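Local coordinates for protein phosphoserine phosphatase (Homo sapiens, PDB 6HYY) that hydrolyses O-phospho-L-serine to serine and inorganic phosphate, as a magnesium-dependent phosphatase of the haloacid dehalogenase-like family with a Rossmann-like core, at residues A12-V17 against F102-G107; V17-I22 against I173-T178; E42-A47 against T59-L64; F127-K132 against P147-G152. All coordinates share one frame; numbering follows the deposited sequence.

Contact 1 of 4, residues A12-V17 against F102-G107; sequences AVCFDV and FLISGG. With MG (magnesium ion), chain D; SER (serine), chain E.
F15 N donates to F102 O at 2.9 Å, and F15 O accepts from I104 N, also at 2.9 Å. F102 N to V13 O adds a third bond of this parallel pairing, by which strands 12-16 and 100-105 lie side by side in the Rossmann-like sheet of the haloacid dehalogenase fold. A weaker bond, V17 N to I104 O at 3.3 Å, closes the series where the first strand ends. There the active site begins, an example of ligand chemistry gathered at strand ends. D16, with CG anti to its backbone N (chi1 170°), presents OD2 to the magnesium ion and OD1 to serine OG at 2.5 Å; K154 forms a salt bridge with the same OD1. Behind this polar end the side chains alternate between the two faces. C14 CB meets I104 CD1 at 3.7 Å, while C14 SG lies oblique to the F102 ring and 4.0 Å from F102 CB. F15 and L103 share the other face, and V17 CG2 packs on L103 CB and S105 CB. S105 OG accepts from G107 N at 2.9 Å, an ST turn beside the bound serine.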
loop_
_atom_site.group_PDB
_atom_site.type_symbol
_atom_site.label_atom_id
_atom_site.label_comp_id
_atom_site.label_asym_id
_atom_site.label_seq_id
_atom_site.Cartn_x
_atom_site.Cartn_y
_atom_site.Cartn_z
ATOM N N ALA A 12 -10.486 1.793 -12.442
ATOM C CA ALA A 12 -9.730 1.054 -11.443
ATOM C C ALA A 12 -8.989 2.060 -10.572
ATOM O O ALA A 12 -8.497 3.078 -11.063
ATOM C CB ALA A 12 -8.755 0.043 -12.067
ATOM N N VAL A 13 -8.935 1.788 -9.267
ATOM C CA VAL A 13 -8.188 2.625 -8.337
ATOM C C VAL A 13 -7.264 1.720 -7.547
ATOM O O VAL A 13 -7.709 0.719 -6.977
ATOM C CB VAL A 13 -9.123 3.397 -7.391
ATOM C CG1 VAL A 13 -8.294 4.100 -6.294
ATOM C CG2 VAL A 13 -9.976 4.391 -8.146
ATOM N N CYS A 14 -5.980 2.049 -7.538
ATOM C CA CYS A 14 -4.986 1.305 -6.776
ATOM C C CYS A 14 -4.569 2.153 -5.589
ATOM O O CYS A 14 -4.209 3.318 -5.762
ATOM C CB CYS A 14 -3.746 0.967 -7.598
ATOM S SG CYS A 14 -4.111 0.002 -9.079
ATOM N N PHE A 15 -4.643 1.576 -4.396
ATOM C CA PHE A 15 -4.238 2.254 -3.177
ATOM C C PHE A 15 -2.927 1.678 -2.675
ATOM O O PHE A 15 -2.792 0.456 -2.546
ATOM C CB PHE A 15 -5.268 2.067 -2.070
ATOM C CG PHE A 15 -6.548 2.817 -2.253
ATOM C CD1 PHE A 15 -6.696 4.120 -1.787
ATOM C CD2 PHE A 15 -7.632 2.201 -2.867
ATOM C CE1 PHE A 15 -7.885 4.803 -1.939
ATOM C CE2 PHE A 15 -8.848 2.875 -3.005
ATOM C CZ PHE A 15 -8.970 4.188 -2.564
ATOM N N ASP A 16 -1.986 2.563 -2.363
ATOM C CA ASP A 16 -0.892 2.242 -1.462
ATOM C C ASP A 16 -1.458 1.846 -0.097
ATOM O O ASP A 16 -2.465 2.399 0.346
ATOM C CB ASP A 16 -0.001 3.488 -1.358
ATOM C CG ASP A 16 1.059 3.388 -0.273
ATOM O OD1 ASP A 16 1.826 2.421 -0.280
ATOM O OD2 ASP A 16 1.122 4.312 0.548
ATOM N N VAL A 17 -0.805 0.895 0.577
ATOM C CA VAL A 17 -1.282 0.489 1.903
ATOM C C VAL A 17 -0.654 1.310 3.035
ATOM O O VAL A 17 -1.366 2.047 3.742
ATOM C CB VAL A 17 -1.066 -1.019 2.113
ATOM C CG1 VAL A 17 -1.502 -1.419 3.522
ATOM C CG2 VAL A 17 -1.837 -1.813 1.058
ATOM N N PHE A 102 -7.743 -2.043 -5.910
ATOM C CA PHE A 102 -6.573 -2.876 -5.682
ATOM C C PHE A 102 -5.769 -2.284 -4.543
ATOM O O PHE A 102 -5.816 -1.079 -4.312
ATOM C CB PHE A 102 -5.661 -2.983 -6.932
ATOM C CG PHE A 102 -6.349 -3.591 -8.121
ATOM C CD1 PHE A 102 -7.098 -2.803 -8.970
ATOM C CD2 PHE A 102 -6.243 -4.945 -8.376
ATOM C CE1 PHE A 102 -7.762 -3.369 -10.069
ATOM C CE2 PHE A 102 -6.926 -5.530 -9.453
ATOM C CZ PHE A 102 -7.664 -4.729 -10.306
ATOM N N LEU A 103 -5.040 -3.151 -3.842
ATOM C CA LEU A 103 -4.081 -2.738 -2.834
ATOM C C LEU A 103 -2.689 -3.126 -3.303
ATOM O O LEU A 103 -2.470 -4.270 -3.720
ATOM C CB LEU A 103 -4.385 -3.394 -1.484
ATOM C CG LEU A 103 -5.748 -3.127 -0.838
ATOM C CD1 LEU A 103 -5.772 -3.752 0.572
ATOM C CD2 LEU A 103 -6.035 -1.636 -0.769
ATOM N N ILE A 104 -1.751 -2.184 -3.239
ATOM C CA ILE A 104 -0.371 -2.434 -3.647
ATOM C C ILE A 104 0.540 -2.052 -2.493
ATOM O O ILE A 104 0.409 -0.960 -1.925
ATOM C CB ILE A 104 0.024 -1.655 -4.922
ATOM C CG1 ILE A 104 -0.993 -1.900 -6.032
ATOM C CG2 ILE A 104 1.428 -2.078 -5.367
ATOM C CD1 ILE A 104 -0.731 -1.075 -7.284
ATOM N N SER A 105 1.452 -2.950 -2.135
ATOM C CA SER A 105 2.277 -2.675 -0.969
ATOM C C SER A 105 3.642 -3.335 -1.095
ATOM O O SER A 105 3.768 -4.439 -1.623
ATOM C CB SER A 105 1.583 -3.169 0.296
ATOM O OG SER A 105 2.333 -2.759 1.429
ATOM N N GLY A 106 4.662 -2.643 -0.581
ATOM C CA GLY A 106 5.949 -3.251 -0.286
ATOM C C GLY A 106 5.977 -4.042 1.008
ATOM O O GLY A 106 6.985 -4.693 1.306
ATOM N N GLY A 107 4.890 -3.990 1.779
ATOM C CA GLY A 107 4.679 -4.870 2.909
ATOM C C GLY A 107 4.280 -6.264 2.472
ATOM O O GLY A 107 4.552 -6.698 1.352
HETATM MG MG MG D . 2.971 4.550 1.696
HETATM N N SER E . 5.500 -0.377 2.355
HETATM C CA SER E . 4.582 -0.279 1.227
HETATM C C SER E . 5.296 0.323 0.023
HETATM O O SER E . 4.785 1.277 -0.552
HETATM C CB SER E . 3.384 0.580 1.568
HETATM O OG SER E . 2.205 0.199 0.898
HETATM O OXT SER E . 6.388 -0.085 -0.385
HETATM O O HOH W 1 4.464 3.167 1.785
HETATM O O HOH W 2 4.266 4.993 -0.065
HETATM O O HOH W 3 4.320 5.450 3.246
#

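Contact 2 of 4, residues V17-I22 against I173-T178; sequences VDSTVI and IGDGAT. With MG (magnesium ion), chain D; SER (serine), chain E; PO4 (phosphate ion), chain C.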
loop_
_atom_site.group_PDB
_atom_site.type_symbol
_atom_site.label_atom_id
_atom_site.label_comp_id
_atom_site.label_asym_id
_atom_site.label_seq_id
_atom_site.Cartn_x
_atom_site.Cartn_y
_atom_site.Cartn_z
ATOM N N VAL A 17 -0.805 0.895 0.577
ATOM C CA VAL A 17 -1.282 0.489 1.903
ATOM C C VAL A 17 -0.654 1.310 3.035
ATOM O O VAL A 17 -1.366 2.047 3.742
ATOM C CB VAL A 17 -1.066 -1.019 2.113
ATOM C CG1 VAL A 17 -1.502 -1.419 3.522
ATOM C CG2 VAL A 17 -1.837 -1.813 1.058
ATOM N N ASP A 18 0.671 1.207 3.231
ATOM C CA ASP A 18 1.288 1.821 4.415
ATOM C C ASP A 18 1.154 3.342 4.385
ATOM O O ASP A 18 1.576 4.003 3.430
ATOM C CB ASP A 18 2.782 1.484 4.561
ATOM C CG ASP A 18 3.070 0.001 4.819
ATOM O OD1 ASP A 18 2.190 -0.747 5.285
ATOM O OD2 ASP A 18 4.222 -0.422 4.552
ATOM N N SER A 19 0.605 3.898 5.465
ATOM C CA SER A 19 0.347 5.317 5.678
ATOM C C SER A 19 -0.710 5.885 4.744
ATOM O O SER A 19 -0.977 7.085 4.787
ATOM C CB SER A 19 1.627 6.156 5.587
ATOM O OG SER A 19 2.558 5.681 6.542
ATOM N N THR A 20 -1.368 5.045 3.936
ATOM C CA THR A 20 -2.487 5.494 3.113
ATOM C C THR A 20 -3.761 4.771 3.533
ATOM O O THR A 20 -4.598 5.375 4.200
ATOM C CB THR A 20 -2.179 5.297 1.629
ATOM O OG1 THR A 20 -1.065 6.139 1.299
ATOM C CG2 THR A 20 -3.345 5.723 0.791
ATOM N N VAL A 21 -3.908 3.491 3.212
ATOM C CA VAL A 21 -5.087 2.735 3.646
ATOM C C VAL A 21 -5.030 2.454 5.143
ATOM O O VAL A 21 -6.068 2.423 5.822
ATOM C CB VAL A 21 -5.188 1.429 2.838
ATOM C CG1 VAL A 21 -6.264 0.502 3.423
ATOM C CG2 VAL A 21 -5.525 1.748 1.402
ATOM N N ILE A 22 -3.835 2.216 5.674
ATOM C CA ILE A 22 -3.656 2.057 7.117
ATOM C C ILE A 22 -2.801 3.203 7.649
ATOM O O ILE A 22 -2.077 3.866 6.918
ATOM C CB ILE A 22 -3.039 0.696 7.493
ATOM C CG1 ILE A 22 -1.632 0.556 6.888
ATOM C CG2 ILE A 22 -3.984 -0.456 7.087
ATOM C CD1 ILE A 22 -0.926 -0.760 7.237
ATOM N N ILE A 173 -3.346 6.051 -5.780
ATOM C CA ILE A 173 -3.535 6.900 -4.598
ATOM C C ILE A 173 -2.541 6.483 -3.537
ATOM O O ILE A 173 -2.511 5.315 -3.142
ATOM C CB ILE A 173 -4.969 6.805 -4.054
ATOM C CG1 ILE A 173 -5.966 7.240 -5.138
ATOM C CG2 ILE A 173 -5.097 7.659 -2.760
ATOM C CD1 ILE A 173 -7.427 7.334 -4.686
ATOM N N GLY A 174 -1.731 7.435 -3.072
ATOM C CA GLY A 174 -0.751 7.094 -2.050
ATOM C C GLY A 174 -0.071 8.327 -1.500
ATOM O O GLY A 174 -0.259 9.447 -1.989
ATOM N N ASP A 175 0.706 8.104 -0.443
ATOM C CA ASP A 175 1.306 9.202 0.302
ATOM C C ASP A 175 2.721 9.546 -0.123
ATOM O O ASP A 175 3.186 10.647 0.197
ATOM C CB ASP A 175 1.324 8.871 1.801
ATOM C CG ASP A 175 2.254 7.720 2.129
ATOM O OD1 ASP A 175 2.049 6.625 1.583
ATOM O OD2 ASP A 175 3.203 7.898 2.936
ATOM N N GLY A 176 3.415 8.660 -0.841
ATOM C CA GLY A 176 4.851 8.751 -0.987
ATOM C C GLY A 176 5.305 8.974 -2.421
ATOM O O GLY A 176 4.532 8.869 -3.375
ATOM N N ALA A 177 6.598 9.276 -2.555
ATOM C CA ALA A 177 7.147 9.516 -3.886
ATOM C C ALA A 177 7.065 8.274 -4.770
ATOM O O ALA A 177 6.845 8.400 -5.986
ATOM C CB ALA A 177 8.591 10.014 -3.767
ATOM N N THR A 178 7.208 7.074 -4.193
ATOM C CA THR A 178 7.083 5.865 -5.007
ATOM C C THR A 178 5.677 5.710 -5.573
ATOM O O THR A 178 5.508 5.126 -6.646
ATOM C CB THR A 178 7.478 4.618 -4.218
ATOM O OG1 THR A 178 6.545 4.381 -3.150
ATOM C CG2 THR A 178 8.888 4.767 -3.667
HETATM MG MG MG D . 2.971 4.550 1.696
HETATM N N SER E . 5.500 -0.377 2.355
HETATM C CA SER E . 4.582 -0.279 1.227
HETATM C C SER E . 5.296 0.323 0.023
HETATM O O SER E . 4.785 1.277 -0.552
HETATM C CB SER E . 3.384 0.580 1.568
HETATM O OG SER E . 2.205 0.199 0.898
HETATM O OXT SER E . 6.388 -0.085 -0.385
HETATM P P PO4 C . 7.834 5.986 -0.200
HETATM O O1 PO4 C . 7.063 4.993 0.630
HETATM O O2 PO4 C . 7.029 6.379 -1.406
HETATM O O3 PO4 C . 8.151 7.203 0.638
HETATM O O4 PO4 C . 9.151 5.377 -0.628
HETATM O O HOH W 3 4.320 5.450 3.246
HETATM O O HOH W 1 4.464 3.167 1.785
HETATM O O HOH W 2 4.266 4.993 -0.065
#
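D18 O and D175 OD1 each bind the magnesium ion at 2.3 Å, which brings these two oxygens within 3.2 Å of each other. The second carboxylate oxygen, D175 OD2, is gripped by two donors: R198 NE in a salt bridge, and a magnesium-bound water whose oxygen stands 2.7 Å from it. With CG between the backbone N and the carbonyl carbon (chi1 67°), D175 turns its carboxylate toward S19 and T20. S19 CB stands 3.5 Å from D175 OD2, while S19 OG bonds to E25. T20 OG1 comes 3.2 Å from D175 OD1, although its hydrogen bond is to D16 OD2, so one hydroxyl sits beside two metal-binding carboxylates. Its methyl CG2 faces the backbone of I173 and G174. The side toward the bound serine belongs to D18, whose N donates to serine OG and whose OD2 takes the serine N at 2.5 Å. Beyond the metal, T178 holds phosphate O2 through both N and OG1, the latter at 2.7 Å. The metal site thus joins the segments that follow two neighbouring strands of the core, 12-16 and 170-174. One ion ties D16 OD2, D18 O and D175 OD1 together, consistent with a magnesium-dependent phosphatase.

Contact 3 of 4, residues E42-A47 against T59-L64; sequences EMTRRA and TERLAL
T44 OG1 receives a hydrogen bond from R61 NH1 at 3.0 Å, met at the edge of the guanidinium and close to its plane. The same hydroxyl is hydrogen-bonded to D28 OD1 and V40 O, so three groups surround it. R61 NE in turn is satisfied by A57 O one turn back in its own helix; the side chains of T44 and R61 cross at about a right angle, and a bend at chi3 (-73°) turns the guanidinium edge to OG1. Around this polar pair, helices 37-46 and 54-65 run antiparallel, their short segments 176° apart in direction with axes 10.4 Å from each other, within a helical cap, as in related phosphoserine phosphatases. M43 fills the space between them. Its CB touches R61 CG at 3.6 Å as the two chains slide past in opposite directions, SD meets L64 CD1 at 3.6 Å, and CE rests on E60 CB. Toward solvent the charges pair more loosely: R46 NH1 and E60 OE2 are 4.1 Å apart with the oxygen well out of the guanidinium plane, whereas E42 and R45 make a salt bridge inside one helix. D28 and V40 O hold the T44 hydroxyl, which in turn fixes the R61 guanidinium, whose side chain lies about 6 Å from the bound serine.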
loop_
_atom_site.group_PDB
_atom_site.type_symbol
_atom_site.label_atom_id
_atom_site.label_comp_id
_atom_site.label_asym_id
_atom_site.label_seq_id
_atom_site.Cartn_x
_atom_site.Cartn_y
_atom_site.Cartn_z
ATOM N N GLU A 42 13.911 3.322 11.363
ATOM C CA GLU A 42 14.911 4.185 10.746
ATOM C C GLU A 42 15.255 3.718 9.337
ATOM O O GLU A 42 15.339 4.534 8.411
ATOM C CB GLU A 42 16.166 4.239 11.616
ATOM C CG GLU A 42 17.150 5.322 11.201
ATOM C CD GLU A 42 16.470 6.659 10.937
ATOM O OE1 GLU A 42 16.735 7.266 9.876
ATOM O OE2 GLU A 42 15.665 7.101 11.788
ATOM N N MET A 43 15.450 2.410 9.149
ATOM C CA MET A 43 15.746 1.899 7.813
ATOM C C MET A 43 14.593 2.152 6.854
ATOM O O MET A 43 14.813 2.372 5.659
ATOM C CB MET A 43 16.057 0.404 7.877
ATOM C CG MET A 43 17.227 0.041 8.769
ATOM S SD MET A 43 17.286 -1.728 9.124
ATOM C CE MET A 43 18.571 -2.264 8.018
ATOM N N THR A 44 13.360 2.122 7.354
ATOM C CA THR A 44 12.209 2.397 6.501
ATOM C C THR A 44 12.224 3.840 6.012
ATOM O O THR A 44 11.995 4.112 4.825
ATOM C CB THR A 44 10.925 2.086 7.266
ATOM O OG1 THR A 44 10.922 0.695 7.619
ATOM C CG2 THR A 44 9.701 2.409 6.422
ATOM N N ARG A 45 12.486 4.783 6.919
ATOM C CA ARG A 45 12.664 6.173 6.512
ATOM C C ARG A 45 13.813 6.307 5.525
ATOM O O ARG A 45 13.732 7.076 4.560
ATOM C CB ARG A 45 12.919 7.048 7.738
ATOM C CG ARG A 45 11.684 7.329 8.574
ATOM C CD ARG A 45 11.899 8.549 9.463
ATOM N NE ARG A 45 12.685 8.229 10.652
ATOM C CZ ARG A 45 12.240 7.512 11.679
ATOM N NH1 ARG A 45 11.000 7.035 11.687
ATOM N NH2 ARG A 45 13.040 7.279 12.711
ATOM N N ARG A 46 14.890 5.550 5.752
ATOM C CA ARG A 46 16.071 5.604 4.897
ATOM C C ARG A 46 15.762 5.181 3.466
ATOM O O ARG A 46 16.364 5.705 2.520
ATOM C CB ARG A 46 17.155 4.712 5.510
ATOM C CG ARG A 46 18.486 4.655 4.786
ATOM C CD ARG A 46 19.448 3.776 5.582
ATOM N NE ARG A 46 20.683 3.486 4.863
ATOM C CZ ARG A 46 20.829 2.487 3.997
ATOM N NH1 ARG A 46 19.811 1.679 3.731
ATOM N NH2 ARG A 46 21.997 2.299 3.397
ATOM N N ALA A 47 14.828 4.252 3.282
ATOM C CA ALA A 47 14.531 3.711 1.963
ATOM C C ALA A 47 13.501 4.527 1.191
ATOM O O ALA A 47 13.221 4.197 0.033
ATOM C CB ALA A 47 14.050 2.259 2.088
ATOM N N THR A 59 15.562 -6.781 2.471
ATOM C CA THR A 59 16.348 -7.886 3.013
ATOM C C THR A 59 16.973 -7.511 4.348
ATOM O O THR A 59 16.916 -8.281 5.315
ATOM C CB THR A 59 17.432 -8.289 2.013
ATOM O OG1 THR A 59 16.822 -8.665 0.775
ATOM C CG2 THR A 59 18.243 -9.462 2.550
ATOM N N GLU A 60 17.554 -6.309 4.428
ATOM C CA GLU A 60 18.251 -5.899 5.644
ATOM C C GLU A 60 17.296 -5.714 6.816
ATOM O O GLU A 60 17.641 -6.049 7.955
ATOM C CB GLU A 60 19.033 -4.613 5.389
ATOM C CG GLU A 60 20.121 -4.757 4.354
ATOM C CD GLU A 60 20.595 -3.415 3.842
ATOM O OE1 GLU A 60 21.607 -3.373 3.111
ATOM O OE2 GLU A 60 19.949 -2.399 4.175
ATOM N N ARG A 61 16.103 -5.164 6.573
ATOM C CA ARG A 61 15.153 -5.003 7.667
ATOM C C ARG A 61 14.662 -6.356 8.157
ATOM O O ARG A 61 14.576 -6.596 9.365
ATOM C CB ARG A 61 13.973 -4.132 7.227
ATOM C CG ARG A 61 14.265 -2.638 7.203
ATOM C CD ARG A 61 13.109 -1.844 6.590
ATOM N NE ARG A 61 13.027 -2.006 5.140
ATOM C CZ ARG A 61 12.094 -1.434 4.381
ATOM N NH1 ARG A 61 11.166 -0.666 4.939
ATOM N NH2 ARG A 61 12.076 -1.630 3.069
ATOM N N LEU A 62 14.344 -7.262 7.226
ATOM C CA LEU A 62 13.890 -8.588 7.622
ATOM C C LEU A 62 15.001 -9.378 8.307
ATOM O O LEU A 62 14.719 -10.197 9.194
ATOM C CB LEU A 62 13.352 -9.334 6.401
ATOM C CG LEU A 62 11.970 -8.840 5.950
ATOM C CD1 LEU A 62 11.609 -9.414 4.587
ATOM C CD2 LEU A 62 10.909 -9.184 6.977
ATOM N N ALA A 63 16.259 -9.132 7.932
ATOM C CA ALA A 63 17.367 -9.787 8.619
ATOM C C ALA A 63 17.423 -9.395 10.093
ATOM O O ALA A 63 17.810 -10.213 10.936
ATOM C CB ALA A 63 18.688 -9.461 7.918
ATOM N N LEU A 64 17.034 -8.163 10.428
ATOM C CA LEU A 64 16.943 -7.780 11.836
ATOM C C LEU A 64 15.678 -8.313 12.499
ATOM O O LEU A 64 15.695 -8.630 13.696
ATOM C CB LEU A 64 16.987 -6.261 11.986
ATOM C CG LEU A 64 18.227 -5.529 11.475
ATOM C CD1 LEU A 64 18.083 -4.036 11.717
ATOM C CD2 LEU A 64 19.499 -6.064 12.130
#

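Contact 4 of 4, residues F127-K132 against P147-G152; sequences FANRLK and PTAESG
N129 and T148 slide past each other in opposite directions, each offering the other a polar group. In N129, CG lies anti to the carbonyl carbon (chi1 -73°), which lays the amide against the backbone of T148 and A149. ND2 donates to T148 O at 3.1 Å; the acceptor is close to the amide plane, but the donor stands 65° out of the T148 carbonyl plane and so does not use a lone pair. A stronger partner, G106 O, also accepts a hydrogen bond from ND2, which means that this amide nitrogen is held from two loops at once. OD1 is turned toward T148 OG1 at 3.2 Å, at best a weak bond, and has A149 CB beside it at 3.5 Å. The T148 hydroxyl sits over the A128 backbone, with OG1 3.2 Å from A128 C, while its methyl CG2 lies 4.0 Å from F127 O. A single threonine therefore lies along three residues of the strand, so T148 ties the 3-10 segment 147-149 to strand 126-133. The turn 147-149 leads into helix 153-165, on which F127 and P147 both pack through V157. From the cap, F54 and L58 of helix 54-65 press on N129, and A149 touches F142 of strand 139-142.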
loop_
_atom_site.group_PDB
_atom_site.type_symbol
_atom_site.label_atom_id
_atom_site.label_comp_id
_atom_site.label_asym_id
_atom_site.label_seq_id
_atom_site.Cartn_x
_atom_site.Cartn_y
_atom_site.Cartn_z
ATOM N N PHE A 127 -1.511 -6.985 -4.138
ATOM C CA PHE A 127 -0.159 -7.176 -4.637
ATOM C C PHE A 127 0.788 -6.727 -3.541
ATOM O O PHE A 127 0.788 -5.550 -3.164
ATOM C CB PHE A 127 0.083 -6.383 -5.926
ATOM C CG PHE A 127 -0.724 -6.864 -7.105
ATOM C CD1 PHE A 127 -2.031 -6.448 -7.284
ATOM C CD2 PHE A 127 -0.154 -7.716 -8.040
ATOM C CE1 PHE A 127 -2.773 -6.891 -8.387
ATOM C CE2 PHE A 127 -0.871 -8.157 -9.144
ATOM C CZ PHE A 127 -2.182 -7.748 -9.316
ATOM N N ALA A 128 1.560 -7.670 -3.006
ATOM C CA ALA A 128 2.445 -7.374 -1.886
ATOM C C ALA A 128 3.536 -8.432 -1.840
ATOM O O ALA A 128 3.499 -9.424 -2.571
ATOM C CB ALA A 128 1.673 -7.316 -0.565
ATOM N N ASN A 129 4.511 -8.206 -0.963
ATOM C CA ASN A 129 5.581 -9.178 -0.817
ATOM C C ASN A 129 5.100 -10.382 -0.009
ATOM O O ASN A 129 4.118 -10.317 0.727
ATOM C CB ASN A 129 6.797 -8.511 -0.194
ATOM C CG ASN A 129 7.471 -7.604 -1.176
ATOM O OD1 ASN A 129 7.702 -8.009 -2.318
ATOM N ND2 ASN A 129 7.726 -6.368 -0.788
ATOM N N ARG A 130 5.771 -11.518 -0.206
ATOM C CA ARG A 130 5.352 -12.784 0.392
ATOM C C ARG A 130 6.484 -13.287 1.273
ATOM O O ARG A 130 7.561 -13.611 0.767
ATOM C CB ARG A 130 5.012 -13.824 -0.675
ATOM C CG ARG A 130 3.860 -13.460 -1.580
ATOM C CD ARG A 130 3.496 -14.660 -2.435
ATOM N NE ARG A 130 2.638 -15.589 -1.709
ATOM C CZ ARG A 130 2.183 -16.735 -2.207
ATOM N NH1 ARG A 130 2.515 -17.099 -3.442
ATOM N NH2 ARG A 130 1.390 -17.506 -1.472
ATOM N N LEU A 131 6.246 -13.336 2.580
ATOM C CA LEU A 131 7.229 -13.918 3.487
ATOM C C LEU A 131 7.269 -15.438 3.334
ATOM O O LEU A 131 6.263 -16.081 3.025
ATOM C CB LEU A 131 6.903 -13.554 4.934
ATOM C CG LEU A 131 7.039 -12.091 5.341
ATOM C CD1 LEU A 131 6.418 -11.894 6.721
ATOM C CD2 LEU A 131 8.481 -11.653 5.328
ATOM N N LYS A 132 8.450 -16.008 3.572
ATOM C CA LYS A 132 8.658 -17.449 3.574
ATOM C C LYS A 132 9.014 -17.913 4.984
ATOM O O LYS A 132 9.676 -17.198 5.739
ATOM C CB LYS A 132 9.771 -17.860 2.596
ATOM C CG LYS A 132 9.486 -17.538 1.123
ATOM C CD LYS A 132 10.604 -18.025 0.203
ATOM C CE LYS A 132 10.333 -17.666 -1.254
ATOM N NZ LYS A 132 11.359 -18.219 -2.185
ATOM N N PRO A 147 6.751 -8.349 -8.120
ATOM C CA PRO A 147 7.099 -6.994 -8.573
ATOM C C PRO A 147 7.294 -6.034 -7.424
ATOM O O PRO A 147 8.141 -5.139 -7.513
ATOM C CB PRO A 147 5.913 -6.594 -9.463
ATOM C CG PRO A 147 4.807 -7.520 -9.090
ATOM C CD PRO A 147 5.467 -8.806 -8.676
ATOM N N THR A 148 6.571 -6.227 -6.317
ATOM C CA THR A 148 6.727 -5.358 -5.161
ATOM C C THR A 148 8.031 -5.611 -4.395
ATOM O O THR A 148 8.291 -4.910 -3.416
ATOM C CB THR A 148 5.513 -5.509 -4.236
ATOM O OG1 THR A 148 5.267 -6.903 -4.001
ATOM C CG2 THR A 148 4.272 -4.916 -4.918
ATOM N N ALA A 149 8.868 -6.561 -4.816
ATOM C CA ALA A 149 10.155 -6.762 -4.155
ATOM C C ALA A 149 11.253 -5.863 -4.711
ATOM O O ALA A 149 12.333 -5.787 -4.109
ATOM C CB ALA A 149 10.594 -8.229 -4.270
ATOM N N GLU A 150 10.998 -5.186 -5.829
ATOM C CA GLU A 150 11.965 -4.371 -6.549
ATOM C C GLU A 150 11.575 -2.900 -6.492
ATOM O O GLU A 150 10.415 -2.549 -6.266
ATOM C CB GLU A 150 12.059 -4.807 -8.019
ATOM C CG GLU A 150 12.370 -6.287 -8.239
ATOM C CD GLU A 150 11.544 -6.916 -9.361
ATOM O OE1 GLU A 150 11.040 -8.045 -9.161
ATOM O OE2 GLU A 150 11.401 -6.297 -10.442
ATOM N N SER A 151 12.563 -2.031 -6.707
ATOM C CA SER A 151 12.270 -0.621 -6.932
ATOM C C SER A 151 11.421 -0.462 -8.188
ATOM O O SER A 151 11.583 -1.198 -9.166
ATOM C CB SER A 151 13.566 0.186 -7.064
ATOM O OG SER A 151 14.114 0.481 -5.788
ATOM N N GLY A 152 10.503 0.501 -8.158
ATOM C CA GLY A 152 9.555 0.657 -9.236
ATOM C C GLY A 152 8.461 -0.379 -9.266
ATOM O O GLY A 152 7.745 -0.472 -10.268
#

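How the contacts relate
Contacts 1, 2 and 4 all reach one mixed sheet, in which strands 126-133, 100-105, 12-16 and 170-174 are successive neighbours. Contacts 1 and 2, with centres 8 Å apart, share V17, the magnesium ion and the bound serine, and their segments alternate along the chain. Contact 4 follows contact 1 in sequence, 12 Å away between centres, and joins it through probable hydrogen bonds from N129 to G106 and G107. Contact 3, nested within the loops that contacts 1 and 2 close, lies about 20 Å from contact 1 between centres and touches contact 4 where L62 packs on L131. Contacts 1 and 2 form the serine and magnesium site, with contacts 3 and 4 nearby.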